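Side-chain contacts in gdp-l-fucose synthetase (Naegleria fowleri, PDB 6AQZ), which probably makes GDP-L-fucose as an NADP-dependent oxidoreductase of the epimerase/dehydratase family, built on a Rossmann fold: residues A[213-218]-A[277-282]; A[41-46]-A[246-251]; A[11-16]-A[306-311]. One frame throughout, in Å; residues are numbered along the deposited sequence.

Interaction 1: A[213-218]-A[277-282]; sequences HKCYKA and QTIKDA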
ATOM      1  N   HIS A 213     -13.418  24.333  21.398  1.00 59.76           N
ATOM      2  CA  HIS A 213     -14.436  23.759  22.268  1.00 59.44           C
ATOM      3  C   HIS A 213     -14.018  23.883  23.726  1.00 63.87           C
ATOM      4  O   HIS A 213     -14.858  24.129  24.603  1.00 63.77           O
ATOM      5  CB  HIS A 213     -14.670  22.294  21.903  1.00 55.59           C
ATOM      6  CG  HIS A 213     -15.935  21.727  22.465  1.00 60.24           C
ATOM      7  ND1 HIS A 213     -16.266  20.394  22.358  1.00 63.50           N
ATOM      8  CD2 HIS A 213     -16.942  22.311  23.152  1.00 61.07           C
ATOM      9  CE1 HIS A 213     -17.432  20.185  22.943  1.00 64.20           C
ATOM     10  NE2 HIS A 213     -17.861  21.332  23.434  1.00 62.72           N
ATOM     11  N   LYS A 214     -12.721  23.717  23.991  1.00 62.06           N
ATOM     12  CA  LYS A 214     -12.191  23.878  25.337  1.00 63.43           C
ATOM     13  C   LYS A 214     -12.395  25.299  25.843  1.00 65.22           C
ATOM     14  O   LYS A 214     -12.809  25.507  26.992  1.00 69.11           O
ATOM     15  CB  LYS A 214     -10.702  23.519  25.346  1.00 62.92           C
ATOM     16  CG  LYS A 214     -10.344  22.306  26.167  1.00 67.67           C
ATOM     17  CD  LYS A 214      -9.474  21.354  25.392  1.00 80.12           C
ATOM     18  CE  LYS A 214      -8.098  21.233  26.033  1.00 87.26           C
ATOM     19  NZ  LYS A 214      -8.224  21.290  27.521  1.00 89.60           N
ATOM     20  N   CYS A 215     -12.131  26.289  24.988  1.00 56.27           N
ATOM     21  CA  CYS A 215     -12.301  27.677  25.387  1.00 57.39           C
ATOM     22  C   CYS A 215     -13.776  27.970  25.651  1.00 62.86           C
ATOM     23  O   CYS A 215     -14.119  28.708  26.587  1.00 69.33           O
ATOM     24  CB  CYS A 215     -11.721  28.605  24.318  1.00 54.34           C
ATOM     25  SG  CYS A 215     -11.601  30.356  24.819  1.00 62.43           S
ATOM     26  N   TYR A 216     -14.655  27.422  24.807  1.00 55.11           N
ATOM     27  CA  TYR A 216     -16.090  27.556  25.007  1.00 56.08           C
ATOM     28  C   TYR A 216     -16.526  26.995  26.359  1.00 61.84           C
ATOM     29  O   TYR A 216     -17.310  27.628  27.070  1.00 63.69           O
ATOM     30  CB  TYR A 216     -16.827  26.856  23.865  1.00 53.60           C
ATOM     31  CG  TYR A 216     -18.346  26.900  23.966  1.00 58.84           C
ATOM     32  CD1 TYR A 216     -19.034  25.920  24.684  1.00 54.63           C
ATOM     33  CD2 TYR A 216     -19.093  27.890  23.324  1.00 59.58           C
ATOM     34  CE1 TYR A 216     -20.421  25.937  24.772  1.00 65.96           C
ATOM     35  CE2 TYR A 216     -20.474  27.912  23.409  1.00 66.33           C
ATOM     36  CZ  TYR A 216     -21.135  26.936  24.136  1.00 74.04           C
ATOM     37  OH  TYR A 216     -22.514  26.957  24.226  1.00 84.02           O
ATOM     38  N   LYS A 217     -16.016  25.814  26.738  1.00 64.12           N
ATOM     39  CA  LYS A 217     -16.375  25.233  28.031  1.00 59.00           C
ATOM     40  C   LYS A 217     -15.886  26.102  29.186  1.00 56.58           C
ATOM     41  O   LYS A 217     -16.603  26.297  30.178  1.00 60.61           O
ATOM     42  CB  LYS A 217     -15.818  23.810  28.148  1.00 59.17           C
ATOM     43  CG  LYS A 217     -16.489  22.738  27.258  1.00 63.52           C
ATOM     44  CD  LYS A 217     -15.713  21.385  27.307  1.00 70.12           C
ATOM     45  CE  LYS A 217     -16.248  20.354  26.298  1.00 74.45           C
ATOM     46  NZ  LYS A 217     -15.719  18.965  26.517  1.00 74.62           N
ATOM     47  N   ALA A 218     -14.683  26.658  29.052  1.00 54.84           N
ATOM     48  CA  ALA A 218     -14.108  27.498  30.090  1.00 56.14           C
ATOM     49  C   ALA A 218     -14.916  28.772  30.294  1.00 66.63           C
ATOM     50  O   ALA A 218     -15.083  29.235  31.430  1.00 66.86           O
ATOM     51  CB  ALA A 218     -12.665  27.835  29.731  1.00 55.55           C
ATOM     52  N   GLN A 277      -4.140  32.005  21.993  1.00 56.90           N
ATOM     53  CA  GLN A 277      -4.438  33.403  22.306  1.00 65.72           C
ATOM     54  C   GLN A 277      -5.459  33.987  21.334  1.00 66.88           C
ATOM     55  O   GLN A 277      -6.385  34.701  21.743  1.00 64.21           O
ATOM     56  CB  GLN A 277      -3.160  34.237  22.287  1.00 63.74           C
ATOM     57  CG  GLN A 277      -3.370  35.679  22.674  1.00 68.25           C
ATOM     58  CD  GLN A 277      -3.836  35.818  24.108  1.00 76.50           C
ATOM     59  OE1 GLN A 277      -3.493  35.002  24.957  1.00 86.92           O
ATOM     60  NE2 GLN A 277      -4.620  36.851  24.388  1.00 74.71           N
ATOM     61  N   THR A 278      -5.305  33.687  20.041  1.00 64.69           N
ATOM     62  CA  THR A 278      -6.258  34.171  19.050  1.00 61.79           C
ATOM     63  C   THR A 278      -7.640  33.617  19.324  1.00 58.57           C
ATOM     64  O   THR A 278      -8.645  34.322  19.180  1.00 60.67           O
ATOM     65  CB  THR A 278      -5.806  33.753  17.651  1.00 58.60           C
ATOM     66  OG1 THR A 278      -4.420  34.043  17.504  1.00 60.48           O
ATOM     67  CG2 THR A 278      -6.603  34.479  16.575  1.00 51.54           C
ATOM     68  N   ILE A 279      -7.704  32.343  19.711  1.00 57.95           N
ATOM     69  CA  ILE A 279      -8.967  31.730  20.090  1.00 59.57           C
ATOM     70  C   ILE A 279      -9.503  32.394  21.339  1.00 64.49           C
ATOM     71  O   ILE A 279     -10.695  32.710  21.429  1.00 61.27           O
ATOM     72  CB  ILE A 279      -8.774  30.219  20.292  1.00 54.67           C
ATOM     73  CG1 ILE A 279      -8.487  29.538  18.944  1.00 49.17           C
ATOM     74  CG2 ILE A 279      -9.974  29.621  21.028  1.00 49.57           C
ATOM     75  CD1 ILE A 279      -8.158  28.058  19.067  1.00 48.73           C
ATOM     76  N   LYS A 280      -8.622  32.637  22.310  1.00 70.63           N
ATOM     77  CA  LYS A 280      -9.030  33.306  23.533  1.00 70.59           C
ATOM     78  C   LYS A 280      -9.668  34.653  23.214  1.00 73.31           C
ATOM     79  O   LYS A 280     -10.801  34.924  23.627  1.00 72.35           O
ATOM     80  CB  LYS A 280      -7.825  33.467  24.466  1.00 67.66           C
ATOM     81  CG  LYS A 280      -8.152  34.273  25.710  1.00 68.83           C
ATOM     82  CD  LYS A 280      -6.947  34.519  26.608  1.00 69.16           C
ATOM     83  CE  LYS A 280      -7.285  35.632  27.595  1.00 73.41           C
ATOM     84  NZ  LYS A 280      -6.463  35.563  28.823  1.00 80.05           N
ATOM     85  N   ASP A 281      -8.988  35.477  22.404  1.00 70.56           N
ATOM     86  CA  ASP A 281      -9.477  36.820  22.120  1.00 71.78           C
ATOM     87  C   ASP A 281     -10.633  36.854  21.134  1.00 71.94           C
ATOM     88  O   ASP A 281     -11.259  37.911  20.994  1.00 79.14           O
ATOM     89  CB  ASP A 281      -8.349  37.687  21.556  1.00 74.56           C
ATOM     90  CG  ASP A 281      -7.226  37.891  22.531  1.00 84.83           C
ATOM     91  OD1 ASP A 281      -7.501  37.965  23.749  1.00 87.70           O
ATOM     92  OD2 ASP A 281      -6.066  37.980  22.075  1.00 90.14           O
ATOM     93  N   ALA A 282     -11.024  35.718  20.552  1.00 66.06           N
ATOM     94  CA  ALA A 282     -12.149  35.711  19.625  1.00 55.06           C
ATOM     95  C   ALA A 282     -13.433  35.301  20.323  1.00 66.80           C
ATOM     96  O   ALA A 282     -14.518  35.724  19.917  1.00 66.02           O
ATOM     97  CB  ALA A 282     -11.893  34.758  18.451  1.00 53.38           C
TER
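C215 of helix 207-221 meets I279 and K280 of helix 272-283, and tracing its short side chain outward accounts for most of the contact. CB is the first atom to touch: it lies 3.9 Å from CG2 of I279, the methyl branch rather than the longer ethyl arm. From there the thiol is turned anti to the backbone N of its own residue (chi1 -170°), which carries SG on toward the second helix. SG comes 4.1 Å from CA of K280 and 4.2 Å from CG2 of I279, so the sulfur lies against backbone as well as against a methyl group. The short side chain matches a close backbone approach, with the CA atoms of C215 and K280 6.8 Å apart.

K280 takes part through its CA, while its side chain runs away, extended, to a hydrogen bond from NZ to the carbonyl O of G287. Around the pair, C215 also touches F285 in a loop and F225 of strand 225-228, placing the contact beside the small parallel sheet of strands 225-228 and 289-292, away from the cofactor; I279 packs on L211 and M212 one turn earlier along the first helix. No hydrogen bond passes between the two segments. C215 and I279 are buried and K280 partly exposed; the contact is apolar packing in which the sulfur meets a methyl and a backbone carbon by dispersion.

Interaction 2: A[41-46]-A[246-251]; sequences EHIVKK and MLLWTM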
ATOM      1  N   GLU A  41     -18.561  23.540  -0.586  1.00 53.65           N
ATOM      2  CA  GLU A  41     -19.962  23.887  -0.825  1.00 49.45           C
ATOM      3  C   GLU A  41     -20.214  25.380  -0.598  1.00 55.17           C
ATOM      4  O   GLU A  41     -21.001  26.007  -1.319  1.00 55.45           O
ATOM      5  CB  GLU A  41     -20.864  23.048   0.079  1.00 54.66           C
ATOM      6  CG  GLU A  41     -22.352  23.339  -0.086  1.00 62.02           C
ATOM      7  CD  GLU A  41     -23.226  22.573   0.892  1.00 65.86           C
ATOM      8  OE1 GLU A  41     -22.762  22.236   2.009  1.00 66.90           O
ATOM      9  OE2 GLU A  41     -24.381  22.289   0.525  1.00 68.11           O
ATOM     10  N   HIS A  42     -19.559  25.962   0.406  1.00 57.30           N
ATOM     11  CA  HIS A  42     -19.694  27.386   0.675  1.00 52.19           C
ATOM     12  C   HIS A  42     -19.102  28.228  -0.461  1.00 52.75           C
ATOM     13  O   HIS A  42     -19.724  29.188  -0.920  1.00 60.12           O
ATOM     14  CB  HIS A  42     -19.046  27.708   2.018  1.00 52.28           C
ATOM     15  CG  HIS A  42     -18.990  29.171   2.329  1.00 58.20           C
ATOM     16  ND1 HIS A  42     -17.811  29.885   2.328  1.00 61.09           N
ATOM     17  CD2 HIS A  42     -19.967  30.054   2.645  1.00 65.60           C
ATOM     18  CE1 HIS A  42     -18.065  31.148   2.627  1.00 67.08           C
ATOM     19  NE2 HIS A  42     -19.364  31.276   2.826  1.00 66.35           N
ATOM     20  N   ILE A  43     -17.893  27.894  -0.925  1.00 49.95           N
ATOM     21  CA  ILE A  43     -17.285  28.660  -2.008  1.00 54.46           C
ATOM     22  C   ILE A  43     -18.099  28.516  -3.291  1.00 61.57           C
ATOM     23  O   ILE A  43     -18.385  29.506  -3.977  1.00 60.84           O
ATOM     24  CB  ILE A  43     -15.826  28.222  -2.215  1.00 54.36           C
ATOM     25  CG1 ILE A  43     -15.001  28.574  -0.979  1.00 48.56           C
ATOM     26  CG2 ILE A  43     -15.245  28.845  -3.507  1.00 48.57           C
ATOM     27  CD1 ILE A  43     -15.116  30.035  -0.606  1.00 51.55           C
ATOM     28  N   VAL A  44     -18.532  27.289  -3.608  1.00 60.44           N
ATOM     29  CA  VAL A  44     -19.336  27.085  -4.810  1.00 58.02           C
ATOM     30  C   VAL A  44     -20.561  27.998  -4.802  1.00 58.37           C
ATOM     31  O   VAL A  44     -20.917  28.597  -5.826  1.00 60.99           O
ATOM     32  CB  VAL A  44     -19.725  25.600  -4.944  1.00 56.64           C
ATOM     33  CG1 VAL A  44     -20.972  25.438  -5.821  1.00 49.53           C
ATOM     34  CG2 VAL A  44     -18.566  24.791  -5.535  1.00 62.05           C
ATOM     35  N   LYS A  45     -21.209  28.136  -3.645  1.00 61.44           N
ATOM     36  CA  LYS A  45     -22.397  28.981  -3.547  1.00 58.40           C
ATOM     37  C   LYS A  45     -22.042  30.464  -3.513  1.00 63.64           C
ATOM     38  O   LYS A  45     -22.716  31.285  -4.147  1.00 69.72           O
ATOM     39  CB  LYS A  45     -23.214  28.594  -2.312  1.00 60.02           C
ATOM     40  N   LYS A  46     -20.998  30.829  -2.774  1.00 64.61           N
ATOM     41  CA  LYS A  46     -20.618  32.231  -2.687  1.00 70.54           C
ATOM     42  C   LYS A  46     -20.204  32.753  -4.052  1.00 69.48           C
ATOM     43  O   LYS A  46     -20.626  33.832  -4.475  1.00 70.44           O
ATOM     44  CB  LYS A  46     -19.475  32.394  -1.687  1.00 78.37           C
ATOM     45  CG  LYS A  46     -18.933  33.803  -1.596  1.00 83.93           C
ATOM     46  CD  LYS A  46     -17.712  33.849  -0.696  1.00 84.85           C
ATOM     47  CE  LYS A  46     -17.216  35.274  -0.557  1.00 92.32           C
ATOM     48  NZ  LYS A  46     -16.058  35.368   0.372  1.00 92.09           N
ATOM     49  N   MET A 246      -8.298  26.970  -3.123  1.00 45.55           N
ATOM     50  CA  MET A 246      -7.124  26.330  -3.697  1.00 47.46           C
ATOM     51  C   MET A 246      -7.496  25.016  -4.363  1.00 47.53           C
ATOM     52  O   MET A 246      -6.984  24.689  -5.445  1.00 45.22           O
ATOM     53  CB  MET A 246      -6.085  26.088  -2.607  1.00 46.57           C
ATOM     54  CG  MET A 246      -5.714  27.349  -1.888  1.00 43.40           C
ATOM     55  SD  MET A 246      -4.796  27.069  -0.372  1.00 53.03           S
ATOM     56  CE  MET A 246      -3.134  26.871  -0.998  1.00 44.37           C
ATOM     57  N   LEU A 247      -8.392  24.254  -3.736  1.00 39.66           N
ATOM     58  CA  LEU A 247      -8.837  23.010  -4.356  1.00 44.12           C
ATOM     59  C   LEU A 247      -9.593  23.298  -5.644  1.00 42.88           C
ATOM     60  O   LEU A 247      -9.422  22.591  -6.645  1.00 44.62           O
ATOM     61  CB  LEU A 247      -9.701  22.202  -3.380  1.00 45.19           C
ATOM     62  CG  LEU A 247     -10.437  20.928  -3.817  1.00 44.34           C
ATOM     63  CD1 LEU A 247      -9.459  19.825  -4.323  1.00 37.15           C
ATOM     64  CD2 LEU A 247     -11.219  20.387  -2.654  1.00 39.95           C
ATOM     65  N   LEU A 248     -10.459  24.322  -5.632  1.00 47.01           N
ATOM     66  CA  LEU A 248     -11.217  24.642  -6.839  1.00 49.39           C
ATOM     67  C   LEU A 248     -10.308  25.153  -7.957  1.00 51.10           C
ATOM     68  O   LEU A 248     -10.485  24.779  -9.121  1.00 44.21           O
ATOM     69  CB  LEU A 248     -12.327  25.632  -6.514  1.00 52.42           C
ATOM     70  CG  LEU A 248     -13.420  24.922  -5.704  1.00 53.90           C
ATOM     71  CD1 LEU A 248     -14.447  25.912  -5.153  1.00 51.96           C
ATOM     72  CD2 LEU A 248     -14.089  23.796  -6.488  1.00 47.77           C
ATOM     73  N   TRP A 249      -9.330  25.997  -7.626  1.00 39.36           N
ATOM     74  CA  TRP A 249      -8.325  26.360  -8.618  1.00 49.10           C
ATOM     75  C   TRP A 249      -7.655  25.115  -9.208  1.00 47.42           C
ATOM     76  O   TRP A 249      -7.454  25.022 -10.423  1.00 49.44           O
ATOM     77  CB  TRP A 249      -7.288  27.294  -7.988  1.00 39.93           C
ATOM     78  CG  TRP A 249      -6.169  27.604  -8.895  1.00 50.55           C
ATOM     79  CD1 TRP A 249      -6.059  28.673  -9.735  1.00 53.04           C
ATOM     80  CD2 TRP A 249      -4.979  26.824  -9.082  1.00 45.64           C
ATOM     81  NE1 TRP A 249      -4.880  28.610 -10.437  1.00 51.96           N
ATOM     82  CE2 TRP A 249      -4.191  27.488 -10.053  1.00 44.83           C
ATOM     83  CE3 TRP A 249      -4.503  25.630  -8.524  1.00 48.59           C
ATOM     84  CZ2 TRP A 249      -2.951  27.005 -10.473  1.00 41.78           C
ATOM     85  CZ3 TRP A 249      -3.263  25.136  -8.953  1.00 49.45           C
ATOM     86  CH2 TRP A 249      -2.510  25.824  -9.919  1.00 46.56           C
ATOM     87  N   THR A 250      -7.323  24.144  -8.360  1.00 41.03           N
ATOM     88  CA  THR A 250      -6.685  22.912  -8.823  1.00 35.64           C
ATOM     89  C   THR A 250      -7.562  22.178  -9.834  1.00 42.98           C
ATOM     90  O   THR A 250      -7.092  21.776 -10.895  1.00 49.54           O
ATOM     91  CB  THR A 250      -6.349  22.027  -7.609  1.00 34.47           C
ATOM     92  OG1 THR A 250      -5.399  22.699  -6.770  1.00 38.48           O
ATOM     93  CG2 THR A 250      -5.772  20.670  -8.017  1.00 35.15           C
ATOM     94  N   MET A 251      -8.849  22.032  -9.544  1.00 48.50           N
ATOM     95  CA  MET A 251      -9.765  21.399 -10.490  1.00 46.52           C
ATOM     96  C   MET A 251      -9.829  22.171 -11.800  1.00 46.32           C
ATOM     97  O   MET A 251     -10.051  21.590 -12.864  1.00 51.43           O
ATOM     98  CB  MET A 251     -11.164  21.298  -9.872  1.00 38.20           C
ATOM     99  CG  MET A 251     -12.261  20.753 -10.770  1.00 40.21           C
ATOM    100  SD  MET A 251     -13.889  20.751  -9.907  1.00 62.03           S
ATOM    101  CE  MET A 251     -14.261  22.478  -9.814  1.00 72.92           C
TER
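Helices 35-46 and 240-253 approach most closely at V44 and L248, whose CA atoms are 8.7 Å apart, so the gap is bridged by side chains and not by backbone. L248 supplies the bridge. Its chain beyond CB is extended (chi2 171°), which sends CD1 toward the other helix, where it lies 3.5 Å from CG2 of I43 and 4.0 Å from CB of the same residue. I43 and L248 lie alongside each other, pointing opposite ways, and the ethyl arm of I43 leads off elsewhere, so the touching is done by its CG2 branch. V44 adds a looser contact, its CG2 standing 4.3 Å from the same L248 CD1.

The setting is the Rossmann fold: helix 35-46 follows strand 26-30 and a turn whose sequence is consistent with the GxGxxG motif. W53 of strand 52-55 touches both V44 and L248, placing a sheet residue beside the helix pair. All three contact residues are buried, and no hydrogen bond crosses between the segments. With one leucine methyl meeting two beta-branched residues, the pairing depends on shape and dispersion, as expected of a hydrophobic layer between two helices and a sheet.

Interaction 3: A[11-16]-A[306-311]; sequences QREVSD and NAKFLR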
ATOM      1  N   GLN A  11       2.657  18.096 -21.724  1.00 57.14           N
ATOM      2  CA  GLN A  11       1.770  19.014 -21.016  1.00 65.55           C
ATOM      3  C   GLN A  11       2.504  19.794 -19.935  1.00 59.00           C
ATOM      4  O   GLN A  11       3.385  19.255 -19.262  1.00 54.19           O
ATOM      5  CB  GLN A  11       0.613  18.247 -20.378  1.00 66.30           C
ATOM      6  CG  GLN A  11      -0.159  17.388 -21.347  1.00 71.54           C
ATOM      7  CD  GLN A  11      -0.950  18.209 -22.343  1.00 75.70           C
ATOM      8  OE1 GLN A  11      -1.731  19.084 -21.963  1.00 73.91           O
ATOM      9  NE2 GLN A  11      -0.750  17.937 -23.624  1.00 77.89           N
ATOM     10  N   ARG A  12       2.132  21.067 -19.769  1.00 57.08           N
ATOM     11  CA  ARG A  12       2.617  21.829 -18.630  1.00 51.44           C
ATOM     12  C   ARG A  12       1.858  21.379 -17.380  1.00 55.10           C
ATOM     13  O   ARG A  12       0.964  20.539 -17.449  1.00 48.48           O
ATOM     14  CB  ARG A  12       2.482  23.332 -18.909  1.00 52.02           C
ATOM     15  CG  ARG A  12       3.430  23.825 -20.014  1.00 54.51           C
ATOM     16  CD  ARG A  12       3.541  25.352 -20.131  1.00 59.39           C
ATOM     17  NE  ARG A  12       2.243  25.967 -20.415  1.00 60.19           N
ATOM     18  CZ  ARG A  12       1.575  26.738 -19.562  1.00 54.95           C
ATOM     19  NH1 ARG A  12       0.393  27.217 -19.896  1.00 54.28           N
ATOM     20  NH2 ARG A  12       2.086  27.037 -18.381  1.00 59.00           N
ATOM     21  N   GLU A  13       2.232  21.915 -16.218  1.00 59.91           N
ATOM     22  CA  GLU A  13       1.495  21.584 -14.988  1.00 51.36           C
ATOM     23  C   GLU A  13       0.075  22.148 -15.001  1.00 52.13           C
ATOM     24  O   GLU A  13      -0.831  21.565 -14.392  1.00 51.96           O
ATOM     25  CB  GLU A  13       2.243  22.084 -13.750  1.00 45.49           C
ATOM     26  CG  GLU A  13       3.509  21.289 -13.406  1.00 46.16           C
ATOM     27  CD  GLU A  13       4.528  22.090 -12.573  1.00 62.53           C
ATOM     28  OE1 GLU A  13       4.876  21.641 -11.455  1.00 62.83           O
ATOM     29  OE2 GLU A  13       4.973  23.177 -13.030  1.00 53.79           O
ATOM     30  N   VAL A  14      -0.142  23.265 -15.683  1.00 46.48           N
ATOM     31  CA  VAL A  14      -1.446  23.909 -15.743  1.00 46.00           C
ATOM     32  C   VAL A  14      -1.931  24.030 -17.183  1.00 53.07           C
ATOM     33  O   VAL A  14      -1.142  24.155 -18.123  1.00 49.46           O
ATOM     34  CB  VAL A  14      -1.406  25.310 -15.070  1.00 50.42           C
ATOM     35  CG1 VAL A  14      -1.087  25.172 -13.592  1.00 48.24           C
ATOM     36  CG2 VAL A  14      -0.371  26.188 -15.732  1.00 47.89           C
ATOM     37  N   SER A  15      -3.251  23.967 -17.348  1.00 52.26           N
ATOM     38  CA  SER A  15      -3.870  24.258 -18.637  1.00 50.86           C
ATOM     39  C   SER A  15      -3.633  25.720 -19.018  1.00 50.92           C
ATOM     40  O   SER A  15      -3.287  26.552 -18.183  1.00 60.07           O
ATOM     41  CB  SER A  15      -5.361  23.940 -18.593  1.00 51.19           C
ATOM     42  OG  SER A  15      -5.970  24.547 -17.450  1.00 56.01           O
ATOM     43  N   ASP A  16      -3.690  26.005 -20.320  1.00 56.75           N
ATOM     44  CA  ASP A  16      -3.513  27.386 -20.767  1.00 54.98           C
ATOM     45  C   ASP A  16      -4.614  28.280 -20.236  1.00 64.12           C
ATOM     46  O   ASP A  16      -4.355  29.403 -19.789  1.00 61.10           O
ATOM     47  CB  ASP A  16      -3.476  27.458 -22.290  1.00 57.68           C
ATOM     48  CG  ASP A  16      -2.107  27.144 -22.843  1.00 66.48           C
ATOM     49  OD1 ASP A  16      -1.187  26.846 -22.042  1.00 57.01           O
ATOM     50  OD2 ASP A  16      -1.956  27.192 -24.076  1.00 68.51           O
ATOM     51  N   ASN A 306       5.036  25.229   0.387  1.00 42.12           N
ATOM     52  CA  ASN A 306       4.002  25.663  -0.542  1.00 44.16           C
ATOM     53  C   ASN A 306       4.581  26.228  -1.835  1.00 50.72           C
ATOM     54  O   ASN A 306       3.882  26.966  -2.544  1.00 55.58           O
ATOM     55  CB  ASN A 306       3.079  26.690   0.116  1.00 48.36           C
ATOM     56  CG  ASN A 306       3.702  28.060   0.244  1.00 58.39           C
ATOM     57  OD1 ASN A 306       4.900  28.205   0.451  1.00 50.33           O
ATOM     58  ND2 ASN A 306       2.859  29.092   0.173  1.00 75.73           N
ATOM     59  N   ALA A 307       5.835  25.881  -2.159  1.00 43.61           N
ATOM     60  CA  ALA A 307       6.501  26.460  -3.320  1.00 45.65           C
ATOM     61  C   ALA A 307       5.735  26.183  -4.603  1.00 46.81           C
ATOM     62  O   ALA A 307       5.688  27.036  -5.495  1.00 51.53           O
ATOM     63  CB  ALA A 307       7.933  25.931  -3.432  1.00 43.68           C
ATOM     64  N   LYS A 308       5.153  24.990  -4.738  1.00 39.54           N
ATOM     65  CA  LYS A 308       4.522  24.651  -6.011  1.00 48.99           C
ATOM     66  C   LYS A 308       3.281  25.516  -6.270  1.00 50.96           C
ATOM     67  O   LYS A 308       3.126  26.103  -7.349  1.00 52.42           O
ATOM     68  CB  LYS A 308       4.185  23.163  -6.059  1.00 40.20           C
ATOM     69  CG  LYS A 308       3.513  22.802  -7.359  1.00 43.72           C
ATOM     70  CD  LYS A 308       4.003  21.492  -7.910  1.00 54.09           C
ATOM     71  CE  LYS A 308       3.387  20.321  -7.208  1.00 52.46           C
ATOM     72  NZ  LYS A 308       3.711  19.056  -7.898  1.00 44.71           N
ATOM     73  N   PHE A 309       2.385  25.602  -5.290  1.00 41.22           N
ATOM     74  CA  PHE A 309       1.191  26.415  -5.448  1.00 42.66           C
ATOM     75  C   PHE A 309       1.549  27.891  -5.566  1.00 46.77           C
ATOM     76  O   PHE A 309       0.964  28.623  -6.375  1.00 44.02           O
ATOM     77  CB  PHE A 309       0.239  26.173  -4.260  1.00 42.57           C
ATOM     78  CG  PHE A 309      -1.096  26.796  -4.436  1.00 44.33           C
ATOM     79  CD1 PHE A 309      -1.304  28.123  -4.095  1.00 50.80           C
ATOM     80  CD2 PHE A 309      -2.141  26.071  -4.984  1.00 47.93           C
ATOM     81  CE1 PHE A 309      -2.554  28.713  -4.260  1.00 54.72           C
ATOM     82  CE2 PHE A 309      -3.398  26.660  -5.161  1.00 54.83           C
ATOM     83  CZ  PHE A 309      -3.600  27.985  -4.798  1.00 51.18           C
ATOM     84  N   LEU A 310       2.542  28.338  -4.794  1.00 44.91           N
ATOM     85  CA  LEU A 310       2.971  29.727  -4.884  1.00 48.70           C
ATOM     86  C   LEU A 310       3.547  30.033  -6.264  1.00 56.85           C
ATOM     87  O   LEU A 310       3.359  31.127  -6.798  1.00 69.73           O
ATOM     88  CB  LEU A 310       3.992  30.014  -3.787  1.00 51.70           C
ATOM     89  CG  LEU A 310       4.597  31.406  -3.865  1.00 61.87           C
ATOM     90  CD1 LEU A 310       3.570  32.422  -3.394  1.00 59.75           C
ATOM     91  CD2 LEU A 310       5.856  31.467  -3.041  1.00 66.78           C
ATOM     92  N   ARG A 311       4.257  29.079  -6.854  1.00 58.41           N
ATOM     93  CA  ARG A 311       4.789  29.272  -8.196  1.00 57.63           C
ATOM     94  C   ARG A 311       3.692  29.151  -9.252  1.00 57.17           C
ATOM     95  O   ARG A 311       3.717  29.870 -10.256  1.00 56.67           O
ATOM     96  CB  ARG A 311       5.938  28.284  -8.438  1.00 47.11           C
ATOM     97  CG  ARG A 311       6.253  27.993  -9.889  1.00 52.09           C
ATOM     98  CD  ARG A 311       7.476  27.054 -10.056  1.00 55.24           C
ATOM     99  NE  ARG A 311       7.191  25.663  -9.682  1.00 51.15           N
ATOM    100  CZ  ARG A 311       6.526  24.812 -10.460  1.00 50.46           C
ATOM    101  NH1 ARG A 311       6.067  25.205 -11.646  1.00 46.77           N
ATOM    102  NH2 ARG A 311       6.317  23.565 -10.063  1.00 47.50           N
TER
HETATM  103  O   HOH W   1       3.595  19.010 -10.567  1.00 43.45           O
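E13 reaches R311 because its chain runs extended beyond CG (chi2 156°), while the arginine bends at its third torsion (chi3 73°) and brings its guanidinium round to the carboxylate. The result is a bidentate, end-on salt bridge that ties the irregular N-terminal segment 11-16 to helix 307-312. NH2 of R311 donates to OE1 of E13 at 2.8 Å, on the syn lone pair of that oxygen, and NH1 donates to OE2 at 2.7 Å. Both oxygens lie close to the guanidinium plane, and the two flat groups are only 14° apart. Nearly coplanar groups joined by two almost straight bonds restrict rotation of the carboxylate, although the two side chains as a whole cross at about a right angle.

K308 comes to the same carboxylate less directly. Its CD passes 3.7 Å from OE1 of E13, but NZ stays 4.5 Å from that oxygen, beyond salt-bridge length, and is hydrogen-bonded instead to Y254 OH and P259 O. Two cationic groups near one carboxylate would be expected to favour its ionised form. Within the N-terminal segment, R12 NH1 makes a local salt bridge to D16 OD1 at 2.7 Å. Backbone hydrogen bonds of E13 with Q255 and of S15 with N253 hold the segment against the end of helix 240-253 and the loop after it. The site is at the surface, and both E13 and R311 also touch a crystal neighbour, so lattice contacts may influence their conformations. A water completes the link: it donates to OE1 of E13 at 3.1 Å and accepts from NZ of K308 at 2.7 Å.

In the fold
Interactions 2 and 3 are neighbours, with centres 17 Å apart and direct packing between them: F309 CZ lies 3.7 Å from M246 CG, F309 CE2 lies 3.7 Å from W249 CE3, and V14 CG1 is 4.0 Å from W249 CH2. Helix 240-253 thus connects the buried Rossmann layer to the polar surface contact. Interaction 1 is separate, its centre 29 Å from that of interaction 2 (nearest atoms about 17 Å) and 38 Å from that of interaction 3, so 1 and 2 are helix packing in distinct regions. Neither buried contact belongs to the first shell of the cofactor, since the side chains of I43 and I279 are each about 14 Å from the bound NADP.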